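Local coordinates for cellulose hydrolase (Bacillus licheniformis, PDB 4YZT), which hydrolyses internal beta-1,4-glucosidic bonds of cellulose as a tri-modular family 5 endoglucanase, at residues V71-T76 against F109-N114; W35-T40 against F311-R316; D92-V97 against E146-K151. All coordinates share one frame; numbering follows the deposited sequence.

Contact 1: residues V71-T76 against F109-N114; sequences VRIPVT and FYVVLN
Two neighbouring parallel strands of the catalytic barrel meet where Val71, Arg72 and Ile73 pair with Val111, Val112 and Leu113. The backbone ladder is regular. Val71 N donates to Tyr110 O, Val112 N donates to Val71 O, and Ile73 N reaches Val112 O at 2.8 Å in a nearly straight bond (174° at the hydrogen). Just before strand 110-114, Phe109 turns one face to Val71. CG1 of Val71 stands 3.8 Å from the ring centroid, almost on the ring normal, a clear CH-pi contact. The other methyl, Val71 CG2, lies alongside Val111 CG2 at 4.1 Å. CD1 of Ile73 closes on Val111 CG1 at 3.6 Å. These strands belong to a beta-alpha-beta unit of the TIM barrel. Helix 91-105 makes the crossover and packs on Val71, Val111 and Leu113. Arg72 and Val112 point to the other face of the sheet. The Arg72 chain is extended from CG to NE, and its CG passes Val112 CG1 at 4.0 Å. This carries the guanidinium to Glu158, Glu271, Asn161 and Asn36, close to the bound glucose. Asn114 sets its ND2 over one guanidinium face, the two planes 88° apart. ND2 and Arg72 NH2 are both donors and do not bond; ND2 instead donates to His116 ND1. Beyond the last backbone bond of the ladder, Asn114 OD1 accepts from Val75 N at 3.0 Å. Its chi1 of 79° puts CG between the backbone N and carbonyl carbon and swings the amide toward residues 74-75. Val75 CG2 then meets Leu113 CD1 at 3.7 Å.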
loop_
_atom_site.group_PDB
_atom_site.type_symbol
_atom_site.label_atom_id
_atom_site.label_comp_id
_atom_site.label_asym_id
_atom_site.label_seq_id
_atom_site.Cartn_x
_atom_site.Cartn_y
_atom_site.Cartn_z
ATOM N N VAL A 71 12.751 8.337 2.532
ATOM C CA VAL A 71 11.489 8.352 3.247
ATOM C C VAL A 71 10.688 9.588 2.856
ATOM O O VAL A 71 11.244 10.659 2.609
ATOM C CB VAL A 71 11.674 8.311 4.794
ATOM C CG1 VAL A 71 12.499 7.087 5.202
ATOM C CG2 VAL A 71 12.317 9.588 5.317
ATOM N N ARG A 72 9.379 9.411 2.777
ATOM C CA ARG A 72 8.455 10.520 2.590
ATOM C C ARG A 72 7.739 10.790 3.899
ATOM O O ARG A 72 7.212 9.873 4.518
ATOM C CB ARG A 72 7.447 10.209 1.481
ATOM C CG ARG A 72 6.364 11.261 1.250
ATOM C CD ARG A 72 5.786 11.005 -0.129
ATOM N NE ARG A 72 4.760 11.929 -0.627
ATOM C CZ ARG A 72 3.442 11.730 -0.560
ATOM N NH1 ARG A 72 2.941 10.670 0.079
ATOM N NH2 ARG A 72 2.609 12.616 -1.113
ATOM N N ILE A 73 7.745 12.048 4.324
ATOM C CA ILE A 73 7.125 12.437 5.587
ATOM C C ILE A 73 5.949 13.356 5.297
ATOM O O ILE A 73 6.110 14.575 5.183
ATOM C CB ILE A 73 8.134 13.141 6.543
ATOM C CG1 ILE A 73 9.360 12.253 6.786
ATOM C CG2 ILE A 73 7.481 13.502 7.876
ATOM C CD1 ILE A 73 10.515 12.968 7.475
ATOM N N PRO A 74 4.757 12.766 5.135
ATOM C CA PRO A 74 3.581 13.609 4.908
ATOM C C PRO A 74 3.252 14.415 6.148
ATOM O O PRO A 74 3.309 13.886 7.260
ATOM C CB PRO A 74 2.470 12.598 4.565
ATOM C CG PRO A 74 2.933 11.301 5.043
ATOM C CD PRO A 74 4.448 11.326 5.007
ATOM N N VAL A 75 2.920 15.690 5.957
ATOM C CA VAL A 75 2.570 16.569 7.075
ATOM C C VAL A 75 1.304 17.357 6.753
ATOM O O VAL A 75 1.208 18.020 5.711
ATOM C CB VAL A 75 3.698 17.552 7.410
ATOM C CG1 VAL A 75 3.259 18.499 8.524
ATOM C CG2 VAL A 75 4.972 16.802 7.797
ATOM N N THR A 76 0.327 17.262 7.644
ATOM C CA THR A 76 -0.877 18.059 7.529
ATOM C C THR A 76 -0.729 19.250 8.465
ATOM O O THR A 76 -0.616 19.086 9.683
ATOM C CB THR A 76 -2.126 17.223 7.849
ATOM O OG1 THR A 76 -2.208 16.140 6.908
ATOM C CG2 THR A 76 -3.400 18.075 7.766
ATOM N N PHE A 109 19.020 9.258 4.904
ATOM C CA PHE A 109 17.909 9.157 3.951
ATOM C C PHE A 109 17.825 10.371 3.027
ATOM O O PHE A 109 18.150 11.506 3.419
ATOM C CB PHE A 109 16.559 9.040 4.680
ATOM C CG PHE A 109 16.347 7.736 5.401
ATOM C CD1 PHE A 109 16.318 6.530 4.705
ATOM C CD2 PHE A 109 16.113 7.714 6.766
ATOM C CE1 PHE A 109 16.095 5.325 5.373
ATOM C CE2 PHE A 109 15.890 6.517 7.435
ATOM C CZ PHE A 109 15.887 5.318 6.741
ATOM N N TYR A 110 17.349 10.152 1.810
ATOM C CA TYR A 110 16.778 11.263 1.067
ATOM C C TYR A 110 15.364 11.404 1.610
ATOM O O TYR A 110 14.698 10.404 1.863
ATOM C CB TYR A 110 16.798 11.014 -0.435
ATOM C CG TYR A 110 18.160 11.248 -1.034
ATOM C CD1 TYR A 110 19.180 10.324 -0.851
ATOM C CD2 TYR A 110 18.436 12.397 -1.765
ATOM C CE1 TYR A 110 20.431 10.521 -1.386
ATOM C CE2 TYR A 110 19.697 12.607 -2.305
ATOM C CZ TYR A 110 20.683 11.663 -2.108
ATOM O OH TYR A 110 21.936 11.857 -2.633
ATOM N N VAL A 111 14.921 12.634 1.827
ATOM C CA VAL A 111 13.700 12.860 2.587
ATOM C C VAL A 111 12.751 13.780 1.817
ATOM O O VAL A 111 13.182 14.820 1.329
ATOM C CB VAL A 111 14.012 13.483 3.974
ATOM C CG1 VAL A 111 12.722 13.716 4.766
ATOM C CG2 VAL A 111 14.996 12.601 4.771
ATOM N N VAL A 112 11.476 13.379 1.697
ATOM C CA VAL A 112 10.455 14.206 1.061
ATOM C C VAL A 112 9.543 14.822 2.123
ATOM O O VAL A 112 8.864 14.103 2.863
ATOM C CB VAL A 112 9.614 13.397 0.065
ATOM C CG1 VAL A 112 8.453 14.241 -0.518
ATOM C CG2 VAL A 112 10.514 12.860 -1.045
ATOM N N LEU A 113 9.532 16.151 2.196
ATOM C CA LEU A 113 8.656 16.849 3.134
ATOM C C LEU A 113 7.550 17.535 2.343
ATOM O O LEU A 113 7.845 18.196 1.340
ATOM C CB LEU A 113 9.447 17.861 3.967
ATOM C CG LEU A 113 8.688 18.771 4.949
ATOM C CD1 LEU A 113 8.109 17.990 6.122
ATOM C CD2 LEU A 113 9.590 19.903 5.443
ATOM N N ASN A 114 6.288 17.385 2.761
ATOM C CA ASN A 114 5.207 17.975 1.955
ATOM C C ASN A 114 4.171 18.754 2.745
ATOM O O ASN A 114 4.334 18.993 3.945
ATOM C CB ASN A 114 4.512 16.884 1.105
ATOM C CG ASN A 114 3.493 16.024 1.886
ATOM O OD1 ASN A 114 3.140 16.286 3.042
ATOM N ND2 ASN A 114 2.985 15.001 1.207
#

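Contact 2: residues W35-T40 against F311-R316; sequences WNLGNT and FDRAER. With BGC (beta-D-glucopyranose), chain B; BGC (beta-D-glucopyranose), chain C.
Trp35, on strand 34-36, begins the contact, and its ring meets Phe311 CB and Arg313 NH2 obliquely. The approach is loose: Trp35 NE1 lies 4.5 Å from Phe311 CB. Asp305 ties the two residues more firmly, since its carboxylate accepts from Trp35 NE1 and from Phe311 N. Leu37 comes next, at the centre of an inverse gamma turn. Its CD1 sits over one face of the Arg313 guanidinium, 3.7 Å from CZ. The two side chains cross at about a right angle. Gly38 O accepts from Arg313 NH2 at 3.1 Å, in the carbonyl plane and on a lone pair. Asn39 turns away to the substrate, where its ND2 donates to O3 of a bound glucose at 3.0 Å. Thr40 OG1 lies in the guanidinium plane and accepts from Arg313 NH1 at 2.9 Å. The same hydroxyl donates to Gly38 O at 2.7 Å from above the carbonyl plane, so that oxygen takes two donors. The Arg313 chain is extended from CG to NE, which carries the guanidinium from 311-316 across to residues 37-40. A leucine in place of Arg313 would probably leave Thr40 OG1 without this donor and Gly38 O with one donor fewer, and could let residues 38-40 move. The positive group thus bonds acceptors on either side of Asn39, consistent with a second-shell role in positioning this glycan-binding residue.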
loop_
_atom_site.group_PDB
_atom_site.type_symbol
_atom_site.label_atom_id
_atom_site.label_comp_id
_atom_site.label_asym_id
_atom_site.label_seq_id
_atom_site.Cartn_x
_atom_site.Cartn_y
_atom_site.Cartn_z
ATOM N N TRP A 35 9.923 4.797 1.376
ATOM C CA TRP A 35 8.862 4.381 2.298
ATOM C C TRP A 35 8.176 5.590 2.923
ATOM O O TRP A 35 8.846 6.565 3.275
ATOM C CB TRP A 35 9.469 3.488 3.376
ATOM C CG TRP A 35 8.588 3.077 4.516
ATOM C CD1 TRP A 35 7.805 1.949 4.589
ATOM C CD2 TRP A 35 8.478 3.722 5.796
ATOM N NE1 TRP A 35 7.194 1.877 5.826
ATOM C CE2 TRP A 35 7.592 2.951 6.581
ATOM C CE3 TRP A 35 9.020 4.888 6.341
ATOM C CZ2 TRP A 35 7.253 3.301 7.887
ATOM C CZ3 TRP A 35 8.664 5.245 7.636
ATOM C CH2 TRP A 35 7.784 4.460 8.388
ATOM N N ASN A 36 6.853 5.537 3.056
ATOM C CA ASN A 36 6.078 6.637 3.646
ATOM C C ASN A 36 5.825 6.462 5.133
ATOM O O ASN A 36 5.446 5.370 5.567
ATOM C CB ASN A 36 4.710 6.779 2.957
ATOM C CG ASN A 36 4.780 7.514 1.635
ATOM O OD1 ASN A 36 4.522 8.728 1.568
ATOM N ND2 ASN A 36 5.062 6.775 0.561
ATOM N N LEU A 37 6.009 7.537 5.903
ATOM C CA LEU A 37 5.593 7.560 7.305
ATOM C C LEU A 37 4.125 7.972 7.360
ATOM O O LEU A 37 3.793 9.090 7.759
ATOM C CB LEU A 37 6.452 8.529 8.137
ATOM C CG LEU A 37 6.223 8.560 9.658
ATOM C CD1 LEU A 37 6.778 7.320 10.375
ATOM C CD2 LEU A 37 6.821 9.826 10.262
ATOM N N GLY A 38 3.244 7.071 6.940
ATOM C CA GLY A 38 1.837 7.414 6.775
ATOM C C GLY A 38 1.069 7.566 8.081
ATOM O O GLY A 38 1.478 7.036 9.116
ATOM N N ASN A 39 -0.036 8.316 8.029
ATOM C CA ASN A 39 -0.961 8.460 9.158
ATOM C C ASN A 39 -0.271 8.885 10.465
ATOM O O ASN A 39 -0.580 8.372 11.557
ATOM C CB ASN A 39 -1.746 7.146 9.366
ATOM C CG ASN A 39 -2.854 6.938 8.314
ATOM O OD1 ASN A 39 -2.882 7.594 7.272
ATOM N ND2 ASN A 39 -3.781 6.020 8.606
ATOM N N THR A 40 0.669 9.821 10.348
ATOM C CA THR A 40 1.499 10.232 11.479
ATOM C C THR A 40 1.472 11.763 11.587
ATOM O O THR A 40 0.533 12.309 12.179
ATOM C CB THR A 40 2.943 9.664 11.346
ATOM O OG1 THR A 40 2.857 8.256 11.076
ATOM C CG2 THR A 40 3.725 9.869 12.626
ATOM N N PHE A 311 4.865 -2.301 7.931
ATOM C CA PHE A 311 5.727 -2.319 9.112
ATOM C C PHE A 311 4.972 -2.064 10.425
ATOM O O PHE A 311 4.321 -1.029 10.602
ATOM C CB PHE A 311 6.850 -1.296 8.967
ATOM C CG PHE A 311 7.837 -1.331 10.099
ATOM C CD1 PHE A 311 8.608 -2.462 10.313
ATOM C CD2 PHE A 311 8.004 -0.236 10.940
ATOM C CE1 PHE A 311 9.527 -2.523 11.357
ATOM C CE2 PHE A 311 8.924 -0.281 11.985
ATOM C CZ PHE A 311 9.679 -1.424 12.196
ATOM N N ASP A 312 5.089 -3.008 11.362
ATOM C CA ASP A 312 4.504 -2.861 12.696
ATOM C C ASP A 312 5.505 -2.136 13.586
ATOM O O ASP A 312 6.456 -2.743 14.078
ATOM C CB ASP A 312 4.143 -4.235 13.283
ATOM C CG ASP A 312 3.436 -4.154 14.648
ATOM O OD1 ASP A 312 3.619 -3.176 15.404
ATOM O OD2 ASP A 312 2.706 -5.114 14.983
ATOM N N ARG A 313 5.288 -0.840 13.789
ATOM C CA ARG A 313 6.225 0.002 14.532
ATOM C C ARG A 313 6.374 -0.381 16.001
ATOM O O ARG A 313 7.451 -0.216 16.570
ATOM C CB ARG A 313 5.796 1.474 14.440
ATOM C CG ARG A 313 5.698 1.978 12.996
ATOM C CD ARG A 313 5.141 3.405 12.938
ATOM N NE ARG A 313 4.704 3.764 11.588
ATOM C CZ ARG A 313 4.095 4.909 11.299
ATOM N NH1 ARG A 313 3.868 5.791 12.268
ATOM N NH2 ARG A 313 3.716 5.166 10.056
ATOM N N ALA A 314 5.301 -0.868 16.622
ATOM C CA ALA A 314 5.358 -1.236 18.036
ATOM C C ALA A 314 6.158 -2.518 18.239
ATOM O O ALA A 314 6.982 -2.604 19.153
ATOM C CB ALA A 314 3.948 -1.392 18.624
ATOM N N GLU A 315 5.897 -3.518 17.401
ATOM C CA GLU A 315 6.641 -4.778 17.454
ATOM C C GLU A 315 8.019 -4.656 16.824
ATOM O O GLU A 315 8.898 -5.494 17.067
ATOM C CB GLU A 315 5.859 -5.895 16.757
ATOM C CG GLU A 315 4.613 -6.301 17.498
ATOM C CD GLU A 315 4.924 -6.729 18.911
ATOM O OE1 GLU A 315 5.753 -7.659 19.083
ATOM O OE2 GLU A 315 4.360 -6.121 19.848
ATOM N N ARG A 316 8.192 -3.609 16.019
ATOM C CA ARG A 316 9.415 -3.361 15.265
ATOM C C ARG A 316 9.723 -4.530 14.332
ATOM O O ARG A 316 10.863 -4.983 14.231
ATOM C CB ARG A 316 10.579 -3.089 16.210
ATOM C CG ARG A 316 10.258 -2.007 17.240
ATOM C CD ARG A 316 11.461 -1.643 18.089
ATOM N NE ARG A 316 12.563 -1.104 17.296
ATOM C CZ ARG A 316 13.700 -0.662 17.820
ATOM N NH1 ARG A 316 13.877 -0.700 19.134
ATOM N NH2 ARG A 316 14.657 -0.188 17.036
HETATM C C2 BGC B . -4.654 5.972 4.545
HETATM C C3 BGC B . -5.859 5.782 5.411
HETATM C C4 BGC B . -6.359 7.104 5.907
HETATM C C5 BGC B . -6.641 8.041 4.747
HETATM C C6 BGC B . -7.088 9.381 5.271
HETATM C C1 BGC B . -4.957 6.914 3.408
HETATM O O2 BGC B . -4.180 4.714 4.013
HETATM O O3 BGC B . -5.517 4.880 6.509
HETATM O O4 BGC B . -7.612 6.990 6.688
HETATM O O5 BGC B . -5.452 8.226 3.890
HETATM O O6 BGC B . -7.552 10.197 4.197
HETATM C C2 BGC C . -8.574 7.568 8.786
HETATM C C3 BGC C . -8.353 7.548 10.271
HETATM C C4 BGC C . -7.987 6.204 10.783
HETATM C C5 BGC C . -6.853 5.631 9.986
HETATM C C6 BGC C . -6.618 4.223 10.415
HETATM C C1 BGC C . -7.367 7.046 8.070
HETATM O O2 BGC C . -8.868 8.893 8.309
HETATM O O3 BGC C . -9.556 8.010 10.926
HETATM O O4 BGC C . -7.466 6.236 12.152
HETATM O O5 BGC C . -7.126 5.677 8.534
HETATM O O6 BGC C . -7.736 3.461 10.037
#

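Contact 3: residues D92-V97 against E146-K151; sequences DWMNRV and ERFKNK
Met94 and Arg147 lie alongside each other, running in opposite senses, where helix 91-105 faces the end of helix 130-147. Their chains pack closely. Met94 CG stands over the centre of one guanidinium face, 3.5 Å from Arg147 CZ. Arg147 is bent at its second and third torsions, which folds its flat end back across the methionine. Met94 is bent as well, and its sulfur continues inward to Phe148. SD lies 4.0 Å from Phe148 CE2 in a Met-aromatic contact, approaching the ring obliquely. Val97, one turn further along the same helix, brings CG1 to within 3.9 Å of Phe148 CZ. The valine and the phenylalanine cross at about a right angle. The ring also touches Leu113 of strand 110-114 and both Leu155 and Phe157 of strand 155-158. In the TIM-barrel fold, these helices belong to the outer layer that surrounds the parallel strands. Phe148, next to Arg147 in sequence, thus fills the layer between helix 91-105 and the barrel wall. Phe148 also starts a type I beta turn that ends at Lys151.

The outer side is polar and more open. Asn95 is exposed, and its CB points away from the other segment, but the amide end comes back. Asn95 OD1 takes two bonds end-on from Arg147, one from NH1 and one from NH2, each 3.2 Å long. The oxygen lies in the guanidinium plane, and the bonds are moderately bent, about 150° at the hydrogens. The amide plane is turned 45° from the guanidinium. Arg147 NH1 has a stronger partner in Glu98, with which it forms a salt bridge. Lys151 NZ joins the same carboxylate and also meets Asp102.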
loop_
_atom_site.group_PDB
_atom_site.type_symbol
_atom_site.label_atom_id
_atom_site.label_comp_id
_atom_site.label_asym_id
_atom_site.label_seq_id
_atom_site.Cartn_x
_atom_site.Cartn_y
_atom_site.Cartn_z
ATOM N N ASP A 92 5.653 25.148 18.270
ATOM C CA ASP A 92 5.910 23.792 18.742
ATOM C C ASP A 92 5.724 22.774 17.622
ATOM O O ASP A 92 6.442 21.777 17.567
ATOM C CB ASP A 92 5.002 23.446 19.919
ATOM C CG ASP A 92 5.375 24.198 21.183
ATOM O OD1 ASP A 92 6.589 24.396 21.441
ATOM O OD2 ASP A 92 4.447 24.594 21.922
ATOM N N TRP A 93 4.771 23.026 16.727
ATOM C CA TRP A 93 4.550 22.121 15.606
ATOM C C TRP A 93 5.724 22.195 14.639
ATOM O O TRP A 93 6.241 21.165 14.211
ATOM C CB TRP A 93 3.243 22.443 14.868
ATOM C CG TRP A 93 2.983 21.524 13.702
ATOM C CD1 TRP A 93 3.027 21.842 12.372
ATOM C CD2 TRP A 93 2.639 20.137 13.773
ATOM N NE1 TRP A 93 2.727 20.733 11.610
ATOM C CE2 TRP A 93 2.493 19.671 12.447
ATOM C CE3 TRP A 93 2.457 19.238 14.833
ATOM C CZ2 TRP A 93 2.161 18.336 12.150
ATOM C CZ3 TRP A 93 2.118 17.917 14.541
ATOM C CH2 TRP A 93 1.977 17.481 13.208
ATOM N N MET A 94 6.147 23.409 14.292
ATOM C CA MET A 94 7.284 23.541 13.395
ATOM C C MET A 94 8.525 22.896 14.012
ATOM O O MET A 94 9.292 22.233 13.317
ATOM C CB MET A 94 7.570 24.999 13.053
ATOM C CG MET A 94 8.630 25.150 11.971
ATOM S SD MET A 94 8.096 24.629 10.324
ATOM C CE MET A 94 7.328 26.157 9.781
ATOM N N ASN A 95 8.710 23.066 15.317
ATOM C CA ASN A 95 9.832 22.416 15.984
ATOM C C ASN A 95 9.744 20.900 15.876
ATOM O O ASN A 95 10.765 20.228 15.695
ATOM C CB ASN A 95 9.919 22.806 17.461
ATOM C CG ASN A 95 10.379 24.234 17.665
ATOM O OD1 ASN A 95 10.874 24.879 16.740
ATOM N ND2 ASN A 95 10.220 24.736 18.887
ATOM N N ARG A 96 8.532 20.362 15.996
ATOM C CA ARG A 96 8.348 18.918 15.948
ATOM C C ARG A 96 8.602 18.394 14.532
ATOM O O ARG A 96 9.259 17.367 14.363
ATOM C CB ARG A 96 6.940 18.531 16.437
ATOM C CG ARG A 96 6.562 17.070 16.203
ATOM C CD ARG A 96 7.434 16.075 17.004
ATOM N NE ARG A 96 7.010 14.684 16.785
ATOM C CZ ARG A 96 7.673 13.612 17.222
ATOM N NH1 ARG A 96 8.809 13.750 17.890
ATOM N NH2 ARG A 96 7.215 12.394 16.968
ATOM N N VAL A 97 8.098 19.096 13.517
ATOM C CA VAL A 97 8.328 18.667 12.141
ATOM C C VAL A 97 9.829 18.682 11.844
ATOM O O VAL A 97 10.346 17.762 11.203
ATOM C CB VAL A 97 7.577 19.550 11.113
ATOM C CG1 VAL A 97 7.946 19.138 9.687
ATOM C CG2 VAL A 97 6.056 19.443 11.309
ATOM N N GLU A 146 11.624 28.746 4.652
ATOM C CA GLU A 146 12.594 29.480 5.454
ATOM C C GLU A 146 13.172 28.608 6.573
ATOM O O GLU A 146 14.384 28.619 6.799
ATOM C CB GLU A 146 11.964 30.740 6.057
ATOM C CG GLU A 146 11.669 31.860 5.074
ATOM C CD GLU A 146 12.885 32.667 4.669
ATOM O OE1 GLU A 146 13.986 32.444 5.220
ATOM O OE2 GLU A 146 12.734 33.558 3.800
ATOM N N ARG A 147 12.314 27.867 7.270
ATOM C CA ARG A 147 12.769 27.001 8.358
ATOM C C ARG A 147 13.763 25.948 7.860
ATOM O O ARG A 147 14.763 25.676 8.510
ATOM C CB ARG A 147 11.580 26.308 9.041
ATOM C CG ARG A 147 11.972 25.322 10.156
ATOM C CD ARG A 147 12.822 25.980 11.260
ATOM N NE ARG A 147 11.998 26.686 12.240
ATOM C CZ ARG A 147 11.647 26.185 13.420
ATOM N NH1 ARG A 147 12.067 24.982 13.788
ATOM N NH2 ARG A 147 10.886 26.889 14.235
ATOM N N PHE A 148 13.487 25.366 6.696
ATOM C CA PHE A 148 14.278 24.244 6.197
ATOM C C PHE A 148 15.275 24.657 5.108
ATOM O O PHE A 148 15.866 23.811 4.442
ATOM C CB PHE A 148 13.329 23.147 5.685
ATOM C CG PHE A 148 12.557 22.467 6.789
ATOM C CD1 PHE A 148 13.084 21.345 7.425
ATOM C CD2 PHE A 148 11.323 22.958 7.208
ATOM C CE1 PHE A 148 12.379 20.703 8.460
ATOM C CE2 PHE A 148 10.614 22.327 8.237
ATOM C CZ PHE A 148 11.153 21.199 8.870
ATOM N N LYS A 149 15.467 25.962 4.959
ATOM C CA LYS A 149 16.331 26.528 3.917
ATOM C C LYS A 149 17.766 25.962 3.888
ATOM O O LYS A 149 18.343 25.745 2.816
ATOM C CB LYS A 149 16.387 28.048 4.091
ATOM C CG LYS A 149 17.389 28.744 3.178
ATOM C CD LYS A 149 17.331 30.262 3.322
ATOM C CE LYS A 149 18.433 30.920 2.501
ATOM N NZ LYS A 149 18.377 32.416 2.541
ATOM N N ASN A 150 18.326 25.711 5.069
ATOM C CA ASN A 150 19.737 25.374 5.202
ATOM C C ASN A 150 20.024 23.895 5.362
ATOM O O ASN A 150 21.180 23.500 5.582
ATOM C CB ASN A 150 20.317 26.139 6.386
ATOM C CG ASN A 150 20.256 27.625 6.171
ATOM O OD1 ASN A 150 20.614 28.117 5.097
ATOM N ND2 ASN A 150 19.763 28.352 7.168
ATOM N N LYS A 151 18.972 23.080 5.259
ATOM C CA LYS A 151 19.110 21.634 5.313
ATOM C C LYS A 151 19.828 21.099 4.079
ATOM O O LYS A 151 19.792 21.722 3.009
ATOM C CB LYS A 151 17.740 20.978 5.443
ATOM C CG LYS A 151 16.944 21.439 6.673
ATOM C CD LYS A 151 17.661 21.056 7.984
ATOM C CE LYS A 151 16.852 21.558 9.193
ATOM N NZ LYS A 151 17.495 21.248 10.514
#

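How the contacts relate
All three contacts lie in the catalytic TIM barrel. Contact 1 pairs strands 70-73 and 110-114 in the barrel wall. Contact 2 starts on the adjacent strand 34-36 and reaches residues 311-316, which follow the last barrel strand 299-303. Contacts 1 and 2 have centres about 13 Å apart and touch through Arg72 with Trp35 and Asn36. Contact 3 lies in the helical layer, its centre also about 13 Å from that of contact 1, where Leu113 meets Val97 and Phe148. Contacts 2 and 3 are about 22 Å apart between centres and do not touch. Contacts 1 and 3 interleave along the chain, and contact 2 spans both. Together they run from outer helices to the glycan site.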